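Local coordinates for esterase family protein (Staphylococcus aureus, PDB 7L0A) that is an alpha/beta-hydrolase-type serine esterase that probably hydrolyses S-formylglutathione to formate and glutathione, at residues L50-G55 with L78-P83. Residues are numbered along the deposited sequence; the frame is centred on the assembly and turned at random.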
loop_
_atom_site.group_PDB
_atom_site.type_symbol
_atom_site.label_atom_id
_atom_site.label_comp_id
_atom_site.label_asym_id
_atom_site.label_seq_id
_atom_site.Cartn_x
_atom_site.Cartn_y
_atom_site.Cartn_z
ATOM N N LEU B 50 1.893 -14.376 -2.747
ATOM C CA LEU B 50 0.850 -14.982 -3.558
ATOM C C LEU B 50 0.113 -13.902 -4.334
ATOM O O LEU B 50 -0.385 -12.939 -3.745
ATOM C CB LEU B 50 -0.145 -15.746 -2.683
ATOM C CG LEU B 50 -1.449 -16.194 -3.299
ATOM C CD1 LEU B 50 -1.163 -17.179 -4.458
ATOM C CD2 LEU B 50 -2.383 -16.800 -2.283
ATOM N N MET B 51 0.036 -14.066 -5.648
ATOM C CA MET B 51 -0.873 -13.313 -6.495
ATOM C C MET B 51 -2.213 -14.040 -6.576
ATOM O O MET B 51 -2.262 -15.200 -6.996
ATOM C CB MET B 51 -0.266 -13.165 -7.894
ATOM C CG MET B 51 -1.168 -12.416 -8.888
ATOM S SD MET B 51 -1.384 -10.651 -8.566
ATOM C CE MET B 51 0.245 -10.037 -9.044
ATOM N N LEU B 52 -3.297 -13.378 -6.159
ATOM C CA LEU B 52 -4.608 -14.010 -6.062
ATOM C C LEU B 52 -5.604 -13.316 -6.969
ATOM O O LEU B 52 -5.770 -12.094 -6.916
ATOM C CB LEU B 52 -5.079 -14.021 -4.594
ATOM C CG LEU B 52 -6.423 -14.696 -4.367
ATOM C CD1 LEU B 52 -6.489 -16.135 -4.813
ATOM C CD2 LEU B 52 -6.769 -14.587 -2.880
ATOM N N LEU B 53 -6.248 -14.100 -7.839
ATOM C CA LEU B 53 -7.037 -13.561 -8.945
ATOM C C LEU B 53 -8.509 -13.923 -8.803
ATOM O O LEU B 53 -8.877 -15.103 -8.833
ATOM C CB LEU B 53 -6.494 -14.098 -10.285
ATOM C CG LEU B 53 -5.020 -13.808 -10.516
ATOM C CD1 LEU B 53 -4.551 -14.528 -11.776
ATOM C CD2 LEU B 53 -4.815 -12.310 -10.598
ATOM N N HIS B 54 -9.350 -12.901 -8.672
ATOM C CA HIS B 54 -10.776 -13.133 -8.460
ATOM C C HIS B 54 -11.518 -13.332 -9.800
ATOM O O HIS B 54 -10.987 -13.063 -10.885
ATOM C CB HIS B 54 -11.383 -11.985 -7.653
ATOM C CG HIS B 54 -11.416 -10.666 -8.372
ATOM N ND1 HIS B 54 -12.299 -10.403 -9.387
ATOM C CD2 HIS B 54 -10.675 -9.535 -8.225
ATOM C CE1 HIS B 54 -12.119 -9.172 -9.832
ATOM N NE2 HIS B 54 -11.165 -8.611 -9.117
ATOM N N GLY B 55 -12.763 -13.797 -9.715
ATOM C CA GLY B 55 -13.616 -14.000 -10.870
ATOM C C GLY B 55 -14.567 -12.835 -11.138
ATOM O O GLY B 55 -14.420 -11.738 -10.612
ATOM N N LEU B 78 2.498 -15.176 4.823
ATOM C CA LEU B 78 2.384 -15.065 3.377
ATOM C C LEU B 78 1.805 -13.706 3.000
ATOM O O LEU B 78 0.737 -13.328 3.489
ATOM C CB LEU B 78 1.510 -16.200 2.848
ATOM C CG LEU B 78 1.262 -16.247 1.338
ATOM C CD1 LEU B 78 2.519 -16.579 0.560
ATOM C CD2 LEU B 78 0.186 -17.303 1.034
ATOM N N ALA B 79 2.568 -12.934 2.218
ATOM C CA ALA B 79 2.021 -11.742 1.587
ATOM C C ALA B 79 1.023 -12.174 0.510
ATOM O O ALA B 79 1.282 -13.109 -0.261
ATOM C CB ALA B 79 3.115 -10.894 0.941
ATOM N N VAL B 80 -0.092 -11.470 0.403
ATOM C CA VAL B 80 -1.063 -11.740 -0.664
ATOM C C VAL B 80 -1.418 -10.450 -1.396
ATOM O O VAL B 80 -1.708 -9.415 -0.774
ATOM C CB VAL B 80 -2.334 -12.428 -0.123
ATOM C CG1 VAL B 80 -3.229 -12.868 -1.301
ATOM C CG2 VAL B 80 -1.984 -13.646 0.697
ATOM N N ILE B 81 -1.406 -10.522 -2.734
ATOM C CA ILE B 81 -1.722 -9.408 -3.621
ATOM C C ILE B 81 -3.039 -9.744 -4.299
ATOM O O ILE B 81 -3.148 -10.771 -4.980
ATOM C CB ILE B 81 -0.609 -9.209 -4.683
ATOM C CG1 ILE B 81 0.768 -9.381 -4.079
ATOM C CG2 ILE B 81 -0.810 -7.901 -5.441
ATOM C CD1 ILE B 81 1.110 -8.330 -3.009
ATOM N N MET B 82 -4.039 -8.878 -4.137
ATOM C CA MET B 82 -5.362 -9.088 -4.712
ATOM C C MET B 82 -5.700 -7.894 -5.593
ATOM O O MET B 82 -6.279 -6.910 -5.113
ATOM C CB MET B 82 -6.386 -9.282 -3.575
ATOM C CG MET B 82 -6.247 -10.654 -2.887
ATOM S SD MET B 82 -6.873 -10.764 -1.175
ATOM C CE MET B 82 -5.606 -9.879 -0.315
ATOM N N PRO B 83 -5.420 -7.954 -6.887
ATOM C CA PRO B 83 -5.773 -6.834 -7.757
ATOM C C PRO B 83 -7.223 -6.857 -8.176
ATOM O O PRO B 83 -7.835 -7.917 -8.344
ATOM C CB PRO B 83 -4.884 -7.042 -8.996
ATOM C CG PRO B 83 -4.654 -8.514 -9.037
ATOM C CD PRO B 83 -4.594 -8.964 -7.573
HETATM O O HOH W 1 -7.814 -10.463 -7.513
#
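Leu52 and Met82 lie side by side on two parallel strands, with Met82 CG 4.0 Å from Leu52 CD2; the unbranched, flexible methionine can follow the leucine. Leu50 and Val80 project from the same face of the sheet, also side by side. Val80 CG1, anti to its backbone N (chi1 -172°), reaches Leu52 CB at 3.9 Å, and beta-branched valine and the leucines give this face a buried apolar layer. On the other face the Met51 chain folds back at its second and third torsions (69° and 72°) and sets its sulfur obliquely against Pro83, SD to CD 3.8 Å; Leu53 CD2 meets CG of the same ring. Three backbone bonds fix the register: Leu50 N to Ala79 O, Ile81 N to Leu50 O (2.8 Å) and Leu52 N to Ile81 O. Proline has no N-H to continue the pattern, and Pro83 CD lies 3.4 Å from Leu52 O. There a water takes over, donating to Leu52 O and Pro83 O and accepting from His54 N. Imidazole suits position 54 because both nitrogens bond: ND1 donates to Gly55 O (2.8 Å), and NE2 accordingly accepts from Val85 N, fixing the ring about 8 Å from the side chain of Ser129, the predicted nucleophile. In the alpha/beta-hydrolase sheet these inner strands are flanked by parallel 123-128 beside 50-53 and antiparallel 24-32 beside 79-83, while helix 99-113 packs on Leu53, Ile81 and Pro83.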